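PDB 6PNR: alpha-glucosidase, which hydrolyses alpha-glycosidic bonds as a family 31 glycoside hydrolase, probably acting as a sulfoquinovosidase that releases sulfoquinovose from glycosides derived from sulfolipid. Local coordinates for residues 514-519 against 622-627; 596-601 against 652-657. All blocks are in the same frame, centred on the assembly; numbering follows the deposited sequence.

Interaction 1. Residues 514-519 against 622-627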
loop_
_atom_site.group_PDB
_atom_site.type_symbol
_atom_site.label_atom_id
_atom_site.label_comp_id
_atom_site.label_asym_id
_atom_site.label_seq_id
_atom_site.Cartn_x
_atom_site.Cartn_y
_atom_site.Cartn_z
ATOM N N ALA A 514 -31.262 -4.907 14.017
ATOM C CA ALA A 514 -31.008 -6.085 14.836
ATOM C C ALA A 514 -32.290 -6.823 15.205
ATOM O O ALA A 514 -32.257 -8.044 15.414
ATOM C CB ALA A 514 -30.249 -5.680 16.102
ATOM N N MET A 515 -33.427 -6.118 15.294
ATOM C CA MET A 515 -34.657 -6.830 15.618
ATOM C C MET A 515 -35.100 -7.760 14.499
ATOM O O MET A 515 -35.949 -8.616 14.743
ATOM C CB MET A 515 -35.787 -5.857 15.978
ATOM C CG MET A 515 -36.225 -4.926 14.861
ATOM S SD MET A 515 -37.438 -3.729 15.486
ATOM C CE MET A 515 -37.927 -2.885 13.982
ATOM N N PHE A 516 -34.540 -7.629 13.296
ATOM C CA PHE A 516 -34.753 -8.598 12.222
ATOM C C PHE A 516 -33.544 -9.511 12.058
ATOM O O PHE A 516 -33.111 -9.780 10.940
ATOM C CB PHE A 516 -35.073 -7.891 10.906
ATOM C CG PHE A 516 -36.320 -7.056 10.947
ATOM C CD1 PHE A 516 -37.573 -7.645 10.836
ATOM C CD2 PHE A 516 -36.234 -5.675 11.080
ATOM C CE1 PHE A 516 -38.724 -6.876 10.868
ATOM C CE2 PHE A 516 -37.381 -4.893 11.124
ATOM C CZ PHE A 516 -38.633 -5.497 11.015
ATOM N N THR A 517 -32.953 -9.962 13.172
ATOM C CA THR A 517 -31.873 -10.942 13.194
ATOM C C THR A 517 -32.189 -11.920 14.322
ATOM O O THR A 517 -33.098 -11.650 15.113
ATOM C CB THR A 517 -30.501 -10.275 13.406
ATOM O OG1 THR A 517 -30.391 -9.810 14.757
ATOM C CG2 THR A 517 -30.278 -9.100 12.429
ATOM N N PRO A 518 -31.478 -13.052 14.446
ATOM C CA PRO A 518 -31.835 -14.028 15.495
ATOM C C PRO A 518 -31.604 -13.580 16.937
ATOM O O PRO A 518 -32.186 -14.205 17.836
ATOM C CB PRO A 518 -30.947 -15.239 15.166
ATOM C CG PRO A 518 -30.595 -15.083 13.731
ATOM C CD PRO A 518 -30.484 -13.601 13.506
ATOM N N PHE A 519 -30.804 -12.536 17.202
ATOM C CA PHE A 519 -30.214 -12.364 18.535
ATOM C C PHE A 519 -29.868 -10.889 18.737
ATOM O O PHE A 519 -28.978 -10.375 18.053
ATOM C CB PHE A 519 -28.974 -13.257 18.625
ATOM C CG PHE A 519 -28.379 -13.425 20.007
ATOM C CD1 PHE A 519 -28.889 -14.357 20.904
ATOM C CD2 PHE A 519 -27.221 -12.728 20.363
ATOM C CE1 PHE A 519 -28.297 -14.547 22.154
ATOM C CE2 PHE A 519 -26.629 -12.908 21.608
ATOM C CZ PHE A 519 -27.165 -13.827 22.502
ATOM N N VAL A 622 -45.880 -6.420 1.038
ATOM C CA VAL A 622 -46.594 -5.503 1.919
ATOM C C VAL A 622 -45.564 -4.803 2.798
ATOM O O VAL A 622 -44.821 -5.468 3.525
ATOM C CB VAL A 622 -47.631 -6.224 2.797
ATOM C CG1 VAL A 622 -48.388 -5.202 3.651
ATOM C CG2 VAL A 622 -48.600 -7.059 1.939
ATOM N N HIS A 623 -45.519 -3.472 2.730
ATOM C CA HIS A 623 -44.671 -2.699 3.633
ATOM C C HIS A 623 -45.157 -2.863 5.069
ATOM O O HIS A 623 -46.340 -2.661 5.361
ATOM C CB HIS A 623 -44.673 -1.226 3.231
ATOM C CG HIS A 623 -43.763 -0.373 4.053
ATOM N ND1 HIS A 623 -44.223 0.644 4.860
ATOM C CD2 HIS A 623 -42.413 -0.378 4.189
ATOM C CE1 HIS A 623 -43.200 1.228 5.459
ATOM N NE2 HIS A 623 -42.090 0.627 5.069
ATOM N N LEU A 624 -44.238 -3.226 5.971
ATOM C CA LEU A 624 -44.644 -3.705 7.292
ATOM C C LEU A 624 -45.379 -2.637 8.093
ATOM O O LEU A 624 -46.371 -2.934 8.771
ATOM C CB LEU A 624 -43.421 -4.201 8.071
ATOM C CG LEU A 624 -43.670 -4.597 9.532
ATOM C CD1 LEU A 624 -44.640 -5.785 9.625
ATOM C CD2 LEU A 624 -42.352 -4.925 10.223
ATOM N N TRP A 625 -44.895 -1.397 8.060
ATOM C CA TRP A 625 -45.429 -0.371 8.950
ATOM C C TRP A 625 -46.685 0.302 8.406
ATOM O O TRP A 625 -47.502 0.796 9.197
ATOM C CB TRP A 625 -44.350 0.687 9.245
ATOM C CG TRP A 625 -43.014 0.079 9.635
ATOM C CD1 TRP A 625 -41.851 0.118 8.914
ATOM C CD2 TRP A 625 -42.721 -0.677 10.824
ATOM N NE1 TRP A 625 -40.855 -0.556 9.583
ATOM C CE2 TRP A 625 -41.361 -1.052 10.757
ATOM C CE3 TRP A 625 -43.473 -1.068 11.938
ATOM C CZ2 TRP A 625 -40.738 -1.807 11.768
ATOM C CZ3 TRP A 625 -42.858 -1.814 12.936
ATOM C CH2 TRP A 625 -41.502 -2.177 12.841
ATOM N N THR A 626 -46.867 0.333 7.083
ATOM C CA THR A 626 -48.011 1.019 6.496
ATOM C C THR A 626 -49.065 0.097 5.908
ATOM O O THR A 626 -50.221 0.510 5.800
ATOM C CB THR A 626 -47.556 1.991 5.397
ATOM O OG1 THR A 626 -46.829 1.277 4.385
ATOM C CG2 THR A 626 -46.678 3.088 5.990
ATOM N N GLY A 627 -48.710 -1.133 5.541
ATOM C CA GLY A 627 -49.630 -2.010 4.852
ATOM C C GLY A 627 -49.718 -1.789 3.357
ATOM O O GLY A 627 -50.434 -2.538 2.681
#

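Interaction 2. Residues 596-601 against 652-657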
loop_
_atom_site.group_PDB
_atom_site.type_symbol
_atom_site.label_atom_id
_atom_site.label_comp_id
_atom_site.label_asym_id
_atom_site.label_seq_id
_atom_site.Cartn_x
_atom_site.Cartn_y
_atom_site.Cartn_z
ATOM N N GLY A 596 -35.552 -14.833 6.204
ATOM C CA GLY A 596 -36.342 -15.980 5.773
ATOM C C GLY A 596 -36.903 -15.758 4.373
ATOM O O GLY A 596 -36.517 -14.847 3.654
ATOM N N ARG A 597 -37.853 -16.617 3.993
ATOM C CA ARG A 597 -38.460 -16.460 2.676
ATOM C C ARG A 597 -39.522 -15.372 2.648
ATOM O O ARG A 597 -39.871 -14.880 1.571
ATOM C CB ARG A 597 -39.089 -17.783 2.203
ATOM C CG ARG A 597 -39.425 -17.785 0.699
ATOM C CD ARG A 597 -39.638 -19.196 0.148
ATOM N NE ARG A 597 -40.833 -19.819 0.709
ATOM C CZ ARG A 597 -42.057 -19.656 0.214
ATOM N NH1 ARG A 597 -42.243 -18.895 -0.856
ATOM N NH2 ARG A 597 -43.098 -20.259 0.782
ATOM N N ASP A 598 -40.044 -14.972 3.794
ATOM C CA ASP A 598 -41.257 -14.178 3.795
ATOM C C ASP A 598 -41.033 -12.693 4.044
ATOM O O ASP A 598 -42.015 -11.941 4.066
ATOM C CB ASP A 598 -42.235 -14.730 4.831
ATOM C CG ASP A 598 -42.815 -16.081 4.425
ATOM O OD1 ASP A 598 -42.349 -16.656 3.421
ATOM O OD2 ASP A 598 -43.735 -16.563 5.112
ATOM N N MET A 599 -39.789 -12.241 4.225
ATOM C CA MET A 599 -39.544 -10.835 4.523
ATOM C C MET A 599 -38.328 -10.316 3.777
ATOM O O MET A 599 -37.345 -11.039 3.594
ATOM C CB MET A 599 -39.340 -10.593 6.023
ATOM C CG MET A 599 -40.555 -10.863 6.874
ATOM S SD MET A 599 -40.444 -10.056 8.494
ATOM C CE MET A 599 -41.008 -8.397 8.090
ATOM N N LEU A 600 -38.402 -9.056 3.349
ATOM C CA LEU A 600 -37.260 -8.355 2.784
ATOM C C LEU A 600 -36.909 -7.203 3.711
ATOM O O LEU A 600 -37.781 -6.411 4.081
ATOM C CB LEU A 600 -37.538 -7.838 1.370
ATOM C CG LEU A 600 -36.272 -7.300 0.686
ATOM C CD1 LEU A 600 -36.319 -7.608 -0.795
ATOM C CD2 LEU A 600 -36.083 -5.778 0.898
ATOM N N ILE A 601 -35.641 -7.129 4.102
ATOM C CA ILE A 601 -35.143 -6.089 4.993
ATOM C C ILE A 601 -34.092 -5.295 4.240
ATOM O O ILE A 601 -33.178 -5.879 3.648
ATOM C CB ILE A 601 -34.548 -6.672 6.288
ATOM C CG1 ILE A 601 -35.449 -7.792 6.847
ATOM C CG2 ILE A 601 -34.328 -5.545 7.304
ATOM C CD1 ILE A 601 -36.888 -7.337 7.199
ATOM N N SER A 652 -47.753 -14.777 2.914
ATOM C CA SER A 652 -47.025 -15.448 3.982
ATOM C C SER A 652 -47.972 -16.064 5.001
ATOM O O SER A 652 -48.941 -15.435 5.431
ATOM C CB SER A 652 -46.101 -14.468 4.705
ATOM O OG SER A 652 -45.666 -15.045 5.927
ATOM N N GLU A 653 -47.648 -17.288 5.426
ATOM C CA GLU A 653 -48.372 -17.942 6.512
ATOM C C GLU A 653 -48.272 -17.175 7.820
ATOM O O GLU A 653 -49.056 -17.429 8.746
ATOM C CB GLU A 653 -47.833 -19.358 6.715
ATOM C CG GLU A 653 -48.101 -20.282 5.545
ATOM C CD GLU A 653 -49.571 -20.667 5.433
ATOM O OE1 GLU A 653 -50.238 -20.807 6.485
ATOM O OE2 GLU A 653 -50.058 -20.826 4.289
ATOM N N PHE A 654 -47.326 -16.247 7.927
ATOM C CA PHE A 654 -47.148 -15.473 9.143
ATOM C C PHE A 654 -47.703 -14.066 8.999
ATOM O O PHE A 654 -47.360 -13.181 9.794
ATOM C CB PHE A 654 -45.666 -15.451 9.526
ATOM C CG PHE A 654 -45.112 -16.815 9.843
ATOM C CD1 PHE A 654 -45.195 -17.327 11.126
ATOM C CD2 PHE A 654 -44.535 -17.589 8.852
ATOM C CE1 PHE A 654 -44.696 -18.579 11.423
ATOM C CE2 PHE A 654 -44.028 -18.852 9.136
ATOM C CZ PHE A 654 -44.111 -19.345 10.427
ATOM N N ALA A 655 -48.565 -13.844 8.000
ATOM C CA ALA A 655 -49.072 -12.499 7.754
ATOM C C ALA A 655 -49.888 -11.985 8.930
ATOM O O ALA A 655 -49.992 -10.774 9.123
ATOM C CB ALA A 655 -49.902 -12.471 6.470
ATOM N N ASP A 656 -50.450 -12.884 9.738
ATOM C CA ASP A 656 -51.213 -12.452 10.906
ATOM C C ASP A 656 -50.305 -11.815 11.957
ATOM O O ASP A 656 -50.687 -10.827 12.600
ATOM C CB ASP A 656 -51.980 -13.637 11.493
ATOM C CG ASP A 656 -51.068 -14.800 11.872
ATOM O OD1 ASP A 656 -50.096 -15.065 11.125
ATOM O OD2 ASP A 656 -51.316 -15.445 12.917
ATOM N N ILE A 657 -49.111 -12.377 12.159
ATOM C CA ILE A 657 -48.143 -11.775 13.074
ATOM C C ILE A 657 -47.731 -10.399 12.573
ATOM O O ILE A 657 -47.687 -9.423 13.330
ATOM C CB ILE A 657 -46.910 -12.685 13.228
ATOM C CG1 ILE A 657 -47.263 -13.980 13.953
ATOM C CG2 ILE A 657 -45.792 -11.934 13.928
ATOM C CD1 ILE A 657 -47.890 -13.766 15.295
HETATM O O HOH W 1 -45.108 -18.512 4.413
#

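Interaction 1. Residues 514-519 against 622-627
M515 and F516, in the turn that follows helix 504-514, meet L624 and W625 just after strand 621-623 through side-chain ends alone. The backbones stay well apart, with F516 CA and L624 CA, the nearest pair, 12.1 Å from each other. M515 points CG between its backbone N and carbonyl carbon (chi1 63°) and then runs out extended, which carries its methyl CE to the edge of the indole, 3.7 Å from W625 CZ2. Beside it, F516 offers the rim of its ring: CZ lies 3.8 Å from L624 CD2, with that methyl near the ring plane. The same L624 CD2 also sits over one face of the W625 indole, toward its rim, so that one methyl meets both rings, which touch each other more loosely, F516 CZ lying 4.3 Å from W625 CZ2. This inner side is closed further by L547, V550 and L554 of helix 538-568, while R546 makes a cation-pi contact with the indole. On the far side of the 622-627 turn the character changes: T626 is exposed, and its OG1 shares a 2.7 Å hydrogen bond with H623 ND1, in which either could be the donor. The buried polar atom of W625 is satisfied elsewhere, NE1 bonding to T644 O. No hydrogen bond spans the two segments. The barrel domain and the C-terminal beta domain of this glycosidase are therefore joined here by shape and apolar burial, the polar groups bonding within their segments or elsewhere.

Interaction 2. Residues 596-601 against 652-657
The ring of F654 turns its edge to the carboxylate of D598: OD2 lies close to the ring plane, 4.0 Å from F654 CD2. Y557 of helix 538-568 meets the same ring in an edge-to-face arrangement and also bonds to D598 N through its OH. The carboxylate is approached from above its plane by S652 OG, which donates to D598 OD2 over 2.6 Å, with the donor 36° out of that plane. A water is a second donor to D598 OD2, at 2.5 Å, and accepts from E653 N at 3.0 Å, so one oxygen grips the turn both directly and through solvent. D598 OD1 is taken by a salt bridge to R649. With chi1 at 166°, S652 swings OG away from its own backbone N, to where it can donate to D598 and accept from F654 N at 2.9 Å, an ST turn. With an alanine in place of S652, F654 N would probably lose its acceptor and D598 OD2 its direct donor, leaving the water as the carboxylate's remaining hydrogen-bonded link to this turn. The backbone bond from A655 N to S652 O closes a type I turn, and F654 takes the N-cap position of helix 655-665. The contact thus ties the residue just before strand 599-601 to the start of the C-terminal helix, and the surrounding donors, with R649, would be expected to keep D598 ionised.

Both interactions serve the C-terminal antiparallel sheet, in which strand 646-649 runs between 599-601 and 621-623. They lie about 9 Å apart between centres and touch directly: F516 CD1 packs on I601 CD1 at 3.7 Å, and F516 CE1 on M599 CE at 3.9 Å. F658 of helix 655-665 is a common neighbour, reached by L624 of one and by M599 and S652 of the other. Interaction 1 is wholly buried and apolar, at the seam between barrel and sheet; interaction 2, partly buried, relies on a carboxylate, a hydroxyl and a bridging water to hold segments within the C-terminal part of the chain.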